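Lipopolysaccharide biosynthesis protein wbpB (Thermus thermophilus, PDB 3O9Z) probably oxidises a nucleotide-linked sugar with NAD as cofactor, a step in making the 2,3-diacetamido-2,3-dideoxy-D-mannuronic acid of lipopolysaccharide. Local coordinates at residues I89-A92 with L93-A97; P104-W108 with P109-A113; E143-G146 with Q147-G150; D190-A193 with W194-R198; V234-P237 with L238-Q241. All coordinates share one frame; numbering follows the deposited sequence.

Contact 1: residues I89-A92 with L93-A97; sequences IRMA and LRLGA
Met91 and Leu95, one helical turn apart, lie side by side and point the same way, CG of Met91 resting 3.6 Å from CD1 of Leu95. They belong to the helix of a beta-alpha-beta unit in the NAD-binding Rossmann fold, where 85-94 links strands 75-78 and 98-101. On another flank Arg94 doubles back over the preceding turn. Its CG stands between the backbone N and the carbonyl carbon (chi1 84°), and a bend at chi3 lays one face of the guanidinium over Arg90 O, with Arg94 NH2 3.5 Å from Met91 CA. Arg90 and Arg94 bring like charges near each other, yet both are answered by acid: Arg94 makes salt bridges with Glu60 of its own chain and Glu64 of the second subunit, while Arg90 hydrogen-bonds Tyr86 OH and forms salt bridges with Glu64 and Asp65 of that subunit. An alanine here would remove the guanidinium and is likely to leave Glu60 and the neighbouring subunit's Glu64 short of a counter-charge. The helix closes in a Schellman motif, Gly96 taking the positive phi (74°), and Ala97 N donates to Ala92 O at 3.0 Å from above the carbonyl plane.

Contact 2: residues P104-W108 with P109-A113; sequences PLVLW and PEEIA
Glu111 OE1 takes bonds from two successive backbone amides: Trp108 N donates to it at 3.0 Å, and Leu107 N adds a weak bond at 3.1 Å. The Trp108 amide meets this oxygen from above the carboxylate plane, 39° out of it. The reach comes from a glutamate chain that sets off with CG beside its own backbone N (chi1 -66°) and then runs extended, back past the start of the helix. On the way the carboxylate passes the edge of the indole, Glu111 CD lying in the ring plane, 3.8 Å from Trp108 CD1, with the two planes turned 71° apart. The indole has a second charged neighbour in Arg295, which makes a cation-pi contact with it. Beside the polar grip Val106 CG2 packs 3.6 Å from Ile112 CG1 and also touches CD1 of the same isoleucine. Val106 CB in turn sits against Glu111 OE1, while Tyr86 and Ile89 of helix 85-94 also touch the valine. The main chain starts its winding at Trp108, whose carbonyl oxygen receives Ile112 N at 3.2 Å, in the carbonyl plane, and a weak bond from Glu111 N. Proline follows directly and, having no amide hydrogen, suits the first turn. Trp108 thus holds the N-cap position, and the side chain of the third helical residue returns to bond the N-cap amide, the backward half of a capping box, at the start of Rossmann-domain helix 109-122.

Contact 3: residues E143-G146 with Q147-G150; sequences ERLG and QEKG
Glu148 lays its side chain obliquely across Leu145, bringing OE1 of the glutamate to 3.6 Å from Leu145 CD2. Its CG lies beside its backbone N (chi1 -59°) and the chain is extended beyond, which carries the carboxylate back over the last turn of helix 136-146 and sets Glu148 CG 3.4 Å from Arg144 O. Gln147 turns to a different flank: bent at chi2, it brings NE2 toward Glu143 O, while its CB sits close upon Arg144 O. The backbone itself makes i to i+3 bonds here. Gln147 N donates to Arg144 O, and Glu148 N to Leu145 O at 2.9 Å; in both the donor stands well above the carbonyl plane, by 61° and 59°. A water donates to Leu145 O at 2.8 Å and to Glu148 O at 2.6 Å, bridging the two carbonyl oxygens. With a glycine here the carboxylate is gone, which would probably leave Leu145 CD2 without this neighbour and Lys152 without its weak, long ion pair. The contact lies at the surface, away from the cofactor and ligand sites, between helix 136-146 and strand 152-160. Its hydrogen bonds come from backbone amides and one bridging water, consistent with a turn set mainly by the main chain, the glutamate adding van der Waals contact to Leu145.

Contact 4: residues D190-A193 with W194-R198; sequences DLLA and WLFGR
Four successive i to i+4 bonds carry helix 186-196 to its end, from Trp194 N on Asp190 O at 2.9 Å to Gly197 N on Ala193 O at 2.8 Å, the last donor standing above the carbonyl plane. Leu191 serves two partners one turn on. With CG swung opposite its backbone N (chi1 171°), its CD1 meets the indole edge of Trp194 in the ring plane, 3.7 Å from CE3, and the same methyl lies 3.8 Å from Leu195 CD1. Leu192 works on another flank, its CD2 approaching the Phe196 ring in plane at the edge, 3.9 Å from CE2, while Leu195 CB sits over one face of that ring. This helix belongs to the C-terminal alpha/beta domain of the Gfo/Idh/MocA family. There Leu192 touches Leu216 and Leu218 of strand 211-218, and Phe196 touches Leu218, whereas Leu191 and Trp194 turn to helix 136-146, whose Lys142 makes a cation-pi contact with the indole. Asp190 directs its carboxylate to a salt bridge with Arg133. Gly197 leaves helical geometry with positive phi (83°), a backbone shape in which a CB would collide with the carbonyl oxygen of Phe196, and Gly197 O receives a CA-H...O contact from Ala193 CA at 3.5 Å.

Contact 5: residues V234-P237 with L238-Q241; sequences VPEP and LRRQ
Leu238 opens the second half of this short turn of helix by crossing Val234 at about a right angle, its CB 3.6 Å from Val234 CG1. Its N donates to Pro235 O, coming from above the carbonyl plane; Tyr246 of strand 245-251 touches both Leu238 and Pro235. Arg239 N bonds the same Pro235 O more tightly, at 2.8 Å and in the carbonyl plane, so two amides grip one oxygen. The Arg239 side chain then turns back: CG starts out opposite the backbone N (chi1 -173°), a bend at chi3 follows, and NH1 gives Val234 O a bond of 3.1 Å nearly along the C=O axis. One face of this guanidinium lies over Glu236 CA, and Arg239 NH2 rests 3.5 Å from Glu236 CG. Arg240 goes to the other end of that glutamate, taking the carboxylate side-on: Arg240 NH2 reaches the syn lone pair of Glu236 OE1 at 2.7 Å and within the guanidinium plane, whereas Arg240 NE meets Glu236 OE2 at 3.0 Å from above the carboxylate plane. The two planes are 41° apart, and Pro237 CA lies over one face of the Arg240 guanidinium. Gln241 ends the run with CG 3.4 Å from Pro237 O. The arrangement is a short surface helix beginning after the N-cap Pro235, spanned by an i to i+4 salt bridge alongside the backbone bond of Arg240 N to Glu236 O.

In the fold
All five contacts are local, and they follow one another along the chain without overlap. Contacts 1 and 2 share the Rossmann domain, their centres about 16 Å apart, and touch where Ile89 CD1 packs 3.9 Å from Val106 CG1, so helix 85-94 leans on the loop leading to helix 109-122. Contacts 3 and 4, about 14 Å apart between centres, meet through Leu145 CD1 and Phe196 CE1, joining helix 136-146 to helix 186-196. Contact 5 stands apart, about 46 Å from contact 1 between centres and across the chain's middle from it, beside the six-stranded sheet. Helix ends thus recur in both halves of the two-domain dehydrogenase, while contact 1 also reaches the second subunit.

Contact 1: residues I89-A92 with L93-A97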
loop_
_atom_site.group_PDB
_atom_site.type_symbol
_atom_site.label_atom_id
_atom_site.label_comp_id
_atom_site.label_asym_id
_atom_site.label_seq_id
_atom_site.Cartn_x
_atom_site.Cartn_y
_atom_site.Cartn_z
ATOM N N ILE A 89 -15.189 7.785 -13.241
ATOM C CA ILE A 89 -16.334 8.341 -13.953
ATOM C C ILE A 89 -17.062 7.197 -14.701
ATOM O O ILE A 89 -18.287 7.169 -14.590
ATOM C CB ILE A 89 -15.848 9.382 -14.965
ATOM C CG1 ILE A 89 -15.305 10.651 -14.271
ATOM C CG2 ILE A 89 -17.014 9.728 -15.913
ATOM C CD1 ILE A 89 -14.331 11.429 -15.200
ATOM N N ARG A 90 -16.371 6.207 -15.258
ATOM C CA ARG A 90 -17.093 5.069 -15.900
ATOM C C ARG A 90 -17.894 4.356 -14.792
ATOM O O ARG A 90 -19.015 3.880 -15.037
ATOM C CB ARG A 90 -16.106 4.083 -16.509
ATOM C CG ARG A 90 -15.379 4.666 -17.723
ATOM C CD ARG A 90 -16.082 4.452 -19.013
ATOM N NE ARG A 90 -16.378 3.041 -19.274
ATOM C CZ ARG A 90 -15.668 2.237 -20.065
ATOM N NH1 ARG A 90 -16.069 0.985 -20.244
ATOM N NH2 ARG A 90 -14.586 2.635 -20.731
ATOM N N MET A 91 -17.364 4.241 -13.572
ATOM C CA MET A 91 -18.082 3.574 -12.485
ATOM C C MET A 91 -19.332 4.376 -12.126
ATOM O O MET A 91 -20.432 3.792 -11.959
ATOM C CB MET A 91 -17.147 3.461 -11.272
ATOM C CG MET A 91 -17.813 2.980 -9.960
ATOM S SD MET A 91 -16.562 2.505 -8.665
ATOM C CE MET A 91 -15.715 4.046 -8.272
ATOM N N ALA A 92 -19.210 5.691 -11.934
ATOM C CA ALA A 92 -20.341 6.545 -11.623
ATOM C C ALA A 92 -21.447 6.261 -12.675
ATOM O O ALA A 92 -22.612 5.982 -12.311
ATOM C CB ALA A 92 -19.954 8.024 -11.654
ATOM N N LEU A 93 -21.070 6.333 -13.937
ATOM C CA LEU A 93 -22.098 6.258 -14.990
ATOM C C LEU A 93 -22.766 4.892 -14.959
ATOM O O LEU A 93 -23.989 4.767 -15.221
ATOM C CB LEU A 93 -21.538 6.615 -16.375
ATOM C CG LEU A 93 -20.850 7.966 -16.566
ATOM C CD1 LEU A 93 -20.350 8.123 -17.993
ATOM C CD2 LEU A 93 -21.740 9.129 -16.146
ATOM N N ARG A 94 -21.986 3.817 -14.872
ATOM C CA ARG A 94 -22.600 2.493 -14.827
ATOM C C ARG A 94 -23.495 2.239 -13.639
ATOM O O ARG A 94 -24.404 1.408 -13.747
ATOM C CB ARG A 94 -21.634 1.314 -15.072
ATOM C CG ARG A 94 -20.849 0.818 -13.830
ATOM C CD ARG A 94 -19.999 -0.428 -14.085
ATOM N NE ARG A 94 -18.895 -0.168 -15.022
ATOM C CZ ARG A 94 -17.673 0.229 -14.650
ATOM N NH1 ARG A 94 -16.779 0.499 -15.586
ATOM N NH2 ARG A 94 -17.334 0.320 -13.371
ATOM N N LEU A 95 -23.261 2.960 -12.548
ATOM C CA LEU A 95 -24.055 2.927 -11.305
ATOM C C LEU A 95 -25.256 3.855 -11.388
ATOM O O LEU A 95 -26.076 3.909 -10.476
ATOM C CB LEU A 95 -23.217 3.346 -10.075
ATOM C CG LEU A 95 -22.148 2.346 -9.614
ATOM C CD1 LEU A 95 -21.206 3.010 -8.622
ATOM C CD2 LEU A 95 -22.813 1.189 -8.932
ATOM N N GLY A 96 -25.419 4.527 -12.528
ATOM C CA GLY A 96 -26.555 5.433 -12.619
ATOM C C GLY A 96 -26.436 6.718 -11.848
ATOM O O GLY A 96 -27.417 7.349 -11.504
ATOM N N ALA A 97 -25.218 7.259 -11.746
ATOM C CA ALA A 97 -24.959 8.530 -11.072
ATOM C C ALA A 97 -24.186 9.442 -12.062
ATOM O O ALA A 97 -23.538 8.956 -13.007
ATOM C CB ALA A 97 -24.040 8.316 -9.830
#

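Contact 2: residues P104-W108 with P109-A113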
loop_
_atom_site.group_PDB
_atom_site.type_symbol
_atom_site.label_atom_id
_atom_site.label_comp_id
_atom_site.label_asym_id
_atom_site.label_seq_id
_atom_site.Cartn_x
_atom_site.Cartn_y
_atom_site.Cartn_z
ATOM N N PRO A 104 -7.380 17.254 -13.718
ATOM C CA PRO A 104 -7.948 17.347 -15.089
ATOM C C PRO A 104 -9.108 16.362 -15.132
ATOM O O PRO A 104 -9.025 15.297 -14.522
ATOM C CB PRO A 104 -6.801 16.852 -15.986
ATOM C CG PRO A 104 -6.044 15.850 -15.071
ATOM C CD PRO A 104 -6.111 16.511 -13.708
ATOM N N LEU A 105 -10.187 16.674 -15.846
ATOM C CA LEU A 105 -11.338 15.758 -15.880
ATOM C C LEU A 105 -10.926 14.327 -16.229
ATOM O O LEU A 105 -11.326 13.370 -15.528
ATOM C CB LEU A 105 -12.370 16.328 -16.907
ATOM C CG LEU A 105 -13.745 15.620 -16.984
ATOM C CD1 LEU A 105 -14.284 15.433 -15.581
ATOM C CD2 LEU A 105 -14.700 16.509 -17.808
ATOM N N VAL A 106 -10.159 14.140 -17.301
ATOM C CA VAL A 106 -9.495 12.898 -17.635
ATOM C C VAL A 106 -8.133 13.227 -18.240
ATOM O O VAL A 106 -7.821 14.423 -18.405
ATOM C CB VAL A 106 -10.291 11.984 -18.602
ATOM C CG1 VAL A 106 -11.673 11.620 -18.008
ATOM C CG2 VAL A 106 -10.493 12.718 -19.987
ATOM N N LEU A 107 -7.342 12.217 -18.543
ATOM C CA LEU A 107 -5.979 12.415 -19.051
ATOM C C LEU A 107 -5.938 12.555 -20.562
ATOM O O LEU A 107 -5.051 13.196 -21.104
ATOM C CB LEU A 107 -5.007 11.316 -18.593
ATOM C CG LEU A 107 -4.672 11.334 -17.090
ATOM C CD1 LEU A 107 -3.671 10.174 -16.834
ATOM C CD2 LEU A 107 -4.119 12.760 -16.833
ATOM N N TRP A 108 -6.852 11.911 -21.293
ATOM C CA TRP A 108 -6.704 11.790 -22.761
ATOM C C TRP A 108 -7.965 12.199 -23.525
ATOM O O TRP A 108 -9.070 11.890 -23.129
ATOM C CB TRP A 108 -6.374 10.341 -23.123
ATOM C CG TRP A 108 -5.092 9.868 -22.526
ATOM C CD1 TRP A 108 -4.929 9.128 -21.376
ATOM C CD2 TRP A 108 -3.777 10.119 -23.032
ATOM N NE1 TRP A 108 -3.587 8.896 -21.160
ATOM C CE2 TRP A 108 -2.857 9.498 -22.151
ATOM C CE3 TRP A 108 -3.275 10.789 -24.150
ATOM C CZ2 TRP A 108 -1.478 9.530 -22.369
ATOM C CZ3 TRP A 108 -1.887 10.849 -24.337
ATOM C CH2 TRP A 108 -1.013 10.212 -23.465
ATOM N N PRO A 109 -7.790 12.798 -24.720
ATOM C CA PRO A 109 -8.947 13.002 -25.600
ATOM C C PRO A 109 -9.741 11.716 -25.929
ATOM O O PRO A 109 -10.945 11.853 -26.014
ATOM C CB PRO A 109 -8.327 13.587 -26.885
ATOM C CG PRO A 109 -7.063 14.315 -26.349
ATOM C CD PRO A 109 -6.541 13.370 -25.263
ATOM N N GLU A 110 -9.093 10.562 -26.048
ATOM C CA GLU A 110 -9.833 9.309 -26.344
ATOM C C GLU A 110 -10.791 9.011 -25.184
ATOM O O GLU A 110 -11.911 8.536 -25.386
ATOM C CB GLU A 110 -8.852 8.169 -26.527
ATOM C CG GLU A 110 -9.458 6.802 -26.838
ATOM C CD GLU A 110 -8.387 5.740 -26.947
ATOM O OE1 GLU A 110 -8.701 4.542 -26.770
ATOM O OE2 GLU A 110 -7.222 6.117 -27.206
ATOM N N GLU A 111 -10.402 9.374 -23.954
ATOM C CA GLU A 111 -11.257 9.155 -22.789
ATOM C C GLU A 111 -12.457 10.104 -22.821
ATOM O O GLU A 111 -13.590 9.714 -22.522
ATOM C CB GLU A 111 -10.455 9.296 -21.464
ATOM C CG GLU A 111 -9.412 8.200 -21.346
ATOM C CD GLU A 111 -8.429 8.428 -20.212
ATOM O OE1 GLU A 111 -8.178 9.605 -19.898
ATOM O OE2 GLU A 111 -7.987 7.418 -19.616
ATOM N N ILE A 112 -12.252 11.377 -23.198
ATOM C CA ILE A 112 -13.336 12.320 -23.391
ATOM C C ILE A 112 -14.326 11.727 -24.437
ATOM O O ILE A 112 -15.531 11.767 -24.141
ATOM C CB ILE A 112 -12.825 13.706 -23.903
ATOM C CG1 ILE A 112 -12.038 14.442 -22.795
ATOM C CG2 ILE A 112 -13.990 14.537 -24.406
ATOM C CD1 ILE A 112 -12.852 15.000 -21.669
ATOM N N ALA A 113 -13.803 11.190 -25.545
ATOM C CA ALA A 113 -14.669 10.663 -26.623
ATOM C C ALA A 113 -15.481 9.459 -26.123
ATOM O O ALA A 113 -16.682 9.346 -26.420
ATOM C CB ALA A 113 -13.847 10.307 -27.825
#

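Contact 3: residues E143-G146 with Q147-G150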
loop_
_atom_site.group_PDB
_atom_site.type_symbol
_atom_site.label_atom_id
_atom_site.label_comp_id
_atom_site.label_asym_id
_atom_site.label_seq_id
_atom_site.Cartn_x
_atom_site.Cartn_y
_atom_site.Cartn_z
ATOM N N GLU A 143 -15.268 39.268 -19.301
ATOM C CA GLU A 143 -16.260 40.232 -19.767
ATOM C C GLU A 143 -15.602 41.364 -20.536
ATOM O O GLU A 143 -16.101 41.764 -21.593
ATOM C CB GLU A 143 -17.068 40.763 -18.583
ATOM C CG GLU A 143 -18.016 39.719 -18.064
ATOM C CD GLU A 143 -18.817 39.096 -19.192
ATOM O OE1 GLU A 143 -19.687 39.809 -19.741
ATOM O OE2 GLU A 143 -18.557 37.917 -19.545
ATOM N N ARG A 144 -14.490 41.873 -20.014
ATOM C CA ARG A 144 -13.798 42.985 -20.656
ATOM C C ARG A 144 -13.283 42.572 -22.031
ATOM O O ARG A 144 -13.295 43.380 -22.963
ATOM C CB ARG A 144 -12.633 43.502 -19.818
ATOM C CG ARG A 144 -12.994 44.181 -18.498
ATOM C CD ARG A 144 -11.806 44.878 -17.865
ATOM N NE ARG A 144 -10.666 44.007 -17.573
ATOM C CZ ARG A 144 -10.530 43.312 -16.448
ATOM N NH1 ARG A 144 -11.493 43.341 -15.537
ATOM N NH2 ARG A 144 -9.460 42.559 -16.250
ATOM N N LEU A 145 -12.829 41.324 -22.165
ATOM C CA LEU A 145 -12.315 40.834 -23.445
ATOM C C LEU A 145 -13.396 40.700 -24.517
ATOM O O LEU A 145 -13.127 40.895 -25.706
ATOM C CB LEU A 145 -11.617 39.480 -23.246
ATOM C CG LEU A 145 -10.258 39.615 -22.559
ATOM C CD1 LEU A 145 -9.838 38.258 -21.975
ATOM C CD2 LEU A 145 -9.199 40.141 -23.520
ATOM N N GLY A 146 -14.610 40.343 -24.117
ATOM C CA GLY A 146 -15.740 40.313 -25.030
ATOM C C GLY A 146 -15.953 41.643 -25.737
ATOM O O GLY A 146 -16.536 41.674 -26.807
ATOM N N GLN A 147 -15.478 42.734 -25.144
ATOM C CA GLN A 147 -15.632 44.071 -25.725
ATOM C C GLN A 147 -14.641 44.338 -26.849
ATOM O O GLN A 147 -14.779 45.309 -27.589
ATOM C CB GLN A 147 -15.405 45.145 -24.659
ATOM C CG GLN A 147 -16.656 45.947 -24.375
ATOM C CD GLN A 147 -17.762 45.063 -23.852
ATOM O OE1 GLN A 147 -18.563 44.520 -24.619
ATOM N NE2 GLN A 147 -17.792 44.888 -22.536
ATOM N N GLU A 148 -13.606 43.512 -26.930
ATOM C CA GLU A 148 -12.413 43.894 -27.652
ATOM C C GLU A 148 -12.444 43.162 -28.978
ATOM O O GLU A 148 -13.105 42.131 -29.123
ATOM C CB GLU A 148 -11.172 43.502 -26.855
ATOM C CG GLU A 148 -11.130 44.142 -25.483
ATOM C CD GLU A 148 -9.775 44.007 -24.813
ATOM O OE1 GLU A 148 -8.931 43.225 -25.307
ATOM O OE2 GLU A 148 -9.553 44.696 -23.792
ATOM N N LYS A 149 -11.823 43.769 -29.981
ATOM C CA LYS A 149 -11.725 43.113 -31.273
ATOM C C LYS A 149 -10.275 42.720 -31.483
ATOM O O LYS A 149 -9.386 43.381 -30.985
ATOM C CB LYS A 149 -12.092 44.075 -32.404
ATOM C CG LYS A 149 -13.569 44.511 -32.372
ATOM C CD LYS A 149 -13.853 45.584 -33.431
ATOM C CE LYS A 149 -14.989 46.504 -33.004
ATOM N NZ LYS A 149 -16.232 45.701 -32.958
ATOM N N GLY A 150 -10.086 41.664 -32.257
ATOM C CA GLY A 150 -8.745 41.215 -32.599
ATOM C C GLY A 150 -8.285 40.210 -31.567
ATOM O O GLY A 150 -8.833 40.132 -30.462
HETATM O O HOH W 1 -13.111 39.666 -28.186
#

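Contact 4: residues D190-A193 with W194-R198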
loop_
_atom_site.group_PDB
_atom_site.type_symbol
_atom_site.label_atom_id
_atom_site.label_comp_id
_atom_site.label_asym_id
_atom_site.label_seq_id
_atom_site.Cartn_x
_atom_site.Cartn_y
_atom_site.Cartn_z
ATOM N N ASP A 190 -6.841 25.470 -19.447
ATOM C CA ASP A 190 -8.281 25.615 -19.464
ATOM C C ASP A 190 -8.743 27.066 -19.406
ATOM O O ASP A 190 -9.668 27.460 -20.146
ATOM C CB ASP A 190 -8.903 24.762 -18.353
ATOM C CG ASP A 190 -10.400 24.839 -18.391
ATOM O OD1 ASP A 190 -10.978 24.094 -19.222
ATOM O OD2 ASP A 190 -10.927 25.702 -17.659
ATOM N N LEU A 191 -8.093 27.886 -18.579
ATOM C CA LEU A 191 -8.389 29.316 -18.526
ATOM C C LEU A 191 -8.224 29.927 -19.913
ATOM O O LEU A 191 -9.105 30.676 -20.380
ATOM C CB LEU A 191 -7.423 30.007 -17.538
ATOM C CG LEU A 191 -7.471 31.538 -17.521
ATOM C CD1 LEU A 191 -8.858 32.062 -17.124
ATOM C CD2 LEU A 191 -6.379 32.084 -16.580
ATOM N N LEU A 192 -7.119 29.599 -20.565
ATOM C CA LEU A 192 -6.839 30.178 -21.880
ATOM C C LEU A 192 -7.815 29.688 -22.937
ATOM O O LEU A 192 -8.207 30.486 -23.796
ATOM C CB LEU A 192 -5.424 29.838 -22.319
ATOM C CG LEU A 192 -4.347 30.493 -21.439
ATOM C CD1 LEU A 192 -2.978 29.857 -21.742
ATOM C CD2 LEU A 192 -4.283 32.048 -21.546
ATOM N N ALA A 193 -8.225 28.422 -22.903
ATOM C CA ALA A 193 -9.211 27.907 -23.850
ATOM C C ALA A 193 -10.551 28.596 -23.627
ATOM O O ALA A 193 -11.268 28.938 -24.587
ATOM C CB ALA A 193 -9.325 26.356 -23.728
ATOM N N TRP A 194 -10.940 28.735 -22.370
ATOM C CA TRP A 194 -12.185 29.429 -22.012
ATOM C C TRP A 194 -12.211 30.880 -22.511
ATOM O O TRP A 194 -13.221 31.329 -23.084
ATOM C CB TRP A 194 -12.322 29.374 -20.484
ATOM C CG TRP A 194 -13.507 30.018 -19.868
ATOM C CD1 TRP A 194 -14.825 29.726 -20.109
ATOM C CD2 TRP A 194 -13.481 30.948 -18.777
ATOM N NE1 TRP A 194 -15.611 30.471 -19.252
ATOM C CE2 TRP A 194 -14.814 31.193 -18.402
ATOM C CE3 TRP A 194 -12.454 31.554 -18.047
ATOM C CZ2 TRP A 194 -15.150 32.089 -17.380
ATOM C CZ3 TRP A 194 -12.785 32.430 -17.015
ATOM C CH2 TRP A 194 -14.127 32.687 -16.695
ATOM N N LEU A 195 -11.108 31.612 -22.338
ATOM C CA LEU A 195 -11.049 32.997 -22.793
ATOM C C LEU A 195 -10.854 33.128 -24.303
ATOM O O LEU A 195 -11.450 34.028 -24.905
ATOM C CB LEU A 195 -9.905 33.721 -22.100
ATOM C CG LEU A 195 -9.990 33.823 -20.568
ATOM C CD1 LEU A 195 -8.693 34.452 -20.041
ATOM C CD2 LEU A 195 -11.211 34.677 -20.166
ATOM N N PHE A 196 -10.053 32.259 -24.894
ATOM C CA PHE A 196 -9.479 32.525 -26.216
ATOM C C PHE A 196 -9.698 31.432 -27.247
ATOM O O PHE A 196 -9.250 31.548 -28.392
ATOM C CB PHE A 196 -7.983 32.830 -26.120
ATOM C CG PHE A 196 -7.636 33.969 -25.207
ATOM C CD1 PHE A 196 -8.150 35.239 -25.441
ATOM C CD2 PHE A 196 -6.789 33.782 -24.128
ATOM C CE1 PHE A 196 -7.799 36.310 -24.614
ATOM C CE2 PHE A 196 -6.429 34.814 -23.306
ATOM C CZ PHE A 196 -6.941 36.098 -23.531
ATOM N N GLY A 197 -10.372 30.354 -26.878
ATOM C CA GLY A 197 -10.638 29.298 -27.851
ATOM C C GLY A 197 -9.599 28.245 -28.137
ATOM O O GLY A 197 -8.735 27.963 -27.312
ATOM N N ARG A 198 -9.686 27.636 -29.315
ATOM C CA ARG A 198 -8.956 26.430 -29.628
ATOM C C ARG A 198 -7.524 26.794 -29.997
ATOM O O ARG A 198 -7.265 27.848 -30.619
ATOM C CB ARG A 198 -9.608 25.754 -30.842
ATOM C CG ARG A 198 -9.014 24.393 -31.231
ATOM C CD ARG A 198 -9.545 23.872 -32.593
ATOM N NE ARG A 198 -8.936 22.593 -32.948
ATOM C CZ ARG A 198 -9.406 21.411 -32.559
ATOM N NH1 ARG A 198 -10.501 21.337 -31.815
ATOM N NH2 ARG A 198 -8.786 20.295 -32.917
#

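Contact 5: residues V234-P237 with L238-Q241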
loop_
_atom_site.group_PDB
_atom_site.type_symbol
_atom_site.label_atom_id
_atom_site.label_comp_id
_atom_site.label_asym_id
_atom_site.label_seq_id
_atom_site.Cartn_x
_atom_site.Cartn_y
_atom_site.Cartn_z
ATOM N N VAL A 234 9.057 32.702 -8.477
ATOM C CA VAL A 234 8.224 33.821 -8.048
ATOM C C VAL A 234 9.058 35.111 -8.205
ATOM O O VAL A 234 10.233 35.146 -7.795
ATOM C CB VAL A 234 7.864 33.647 -6.560
ATOM C CG1 VAL A 234 7.085 34.898 -6.072
ATOM C CG2 VAL A 234 6.962 32.427 -6.391
ATOM N N PRO A 235 8.463 36.157 -8.806
ATOM C CA PRO A 235 9.212 37.407 -9.029
ATOM C C PRO A 235 9.856 37.899 -7.738
ATOM O O PRO A 235 9.298 37.741 -6.645
ATOM C CB PRO A 235 8.128 38.382 -9.484
ATOM C CG PRO A 235 7.160 37.502 -10.231
ATOM C CD PRO A 235 7.132 36.217 -9.435
ATOM N N GLU A 236 11.074 38.420 -7.875
ATOM C CA GLU A 236 11.889 38.772 -6.711
ATOM C C GLU A 236 11.221 39.692 -5.683
ATOM O O GLU A 236 11.330 39.430 -4.494
ATOM C CB GLU A 236 13.230 39.362 -7.144
ATOM C CG GLU A 236 14.189 39.486 -5.972
ATOM C CD GLU A 236 14.048 40.824 -5.266
ATOM O OE1 GLU A 236 13.565 41.788 -5.896
ATOM O OE2 GLU A 236 14.417 40.891 -4.080
ATOM N N PRO A 237 10.456 40.697 -6.135
ATOM C CA PRO A 237 9.792 41.554 -5.136
ATOM C C PRO A 237 8.767 40.840 -4.243
ATOM O O PRO A 237 8.486 41.284 -3.127
ATOM C CB PRO A 237 9.152 42.650 -5.996
ATOM C CG PRO A 237 10.031 42.719 -7.228
ATOM C CD PRO A 237 10.274 41.218 -7.502
ATOM N N LEU A 238 8.209 39.722 -4.705
ATOM C CA LEU A 238 7.331 38.879 -3.901
ATOM C C LEU A 238 8.119 37.783 -3.182
ATOM O O LEU A 238 7.812 37.423 -2.048
ATOM C CB LEU A 238 6.291 38.224 -4.814
ATOM C CG LEU A 238 5.321 39.171 -5.525
ATOM C CD1 LEU A 238 4.544 38.418 -6.612
ATOM C CD2 LEU A 238 4.367 39.738 -4.487
ATOM N N ARG A 239 9.090 37.191 -3.863
ATOM C CA ARG A 239 9.917 36.134 -3.295
ATOM C C ARG A 239 10.703 36.611 -2.072
ATOM O O ARG A 239 10.843 35.867 -1.093
ATOM C CB ARG A 239 10.857 35.599 -4.379
ATOM C CG ARG A 239 11.643 34.381 -3.948
ATOM C CD ARG A 239 12.492 33.916 -5.099
ATOM N NE ARG A 239 13.716 34.704 -5.167
ATOM C CZ ARG A 239 14.080 35.440 -6.209
ATOM N NH1 ARG A 239 13.309 35.498 -7.286
ATOM N NH2 ARG A 239 15.228 36.099 -6.175
ATOM N N ARG A 240 11.166 37.863 -2.113
ATOM C CA ARG A 240 11.912 38.432 -0.980
ATOM C C ARG A 240 11.057 38.481 0.269
ATOM O O ARG A 240 11.571 38.480 1.385
ATOM C CB ARG A 240 12.445 39.829 -1.326
ATOM C CG ARG A 240 11.369 40.896 -1.219
ATOM C CD ARG A 240 11.930 42.323 -1.338
ATOM N NE ARG A 240 12.445 42.633 -2.669
ATOM C CZ ARG A 240 12.541 43.859 -3.183
ATOM N NH1 ARG A 240 12.139 44.936 -2.497
ATOM N NH2 ARG A 240 13.016 43.997 -4.409
ATOM N N GLN A 241 9.740 38.473 0.108
ATOM C CA GLN A 241 8.843 38.494 1.252
ATOM C C GLN A 241 8.432 37.108 1.707
ATOM O O GLN A 241 7.672 36.975 2.665
ATOM C CB GLN A 241 7.575 39.277 0.942
ATOM C CG GLN A 241 7.849 40.507 0.089
ATOM C CD GLN A 241 6.571 41.166 -0.346
ATOM O OE1 GLN A 241 5.688 40.518 -0.902
ATOM N NE2 GLN A 241 6.442 42.447 -0.052
#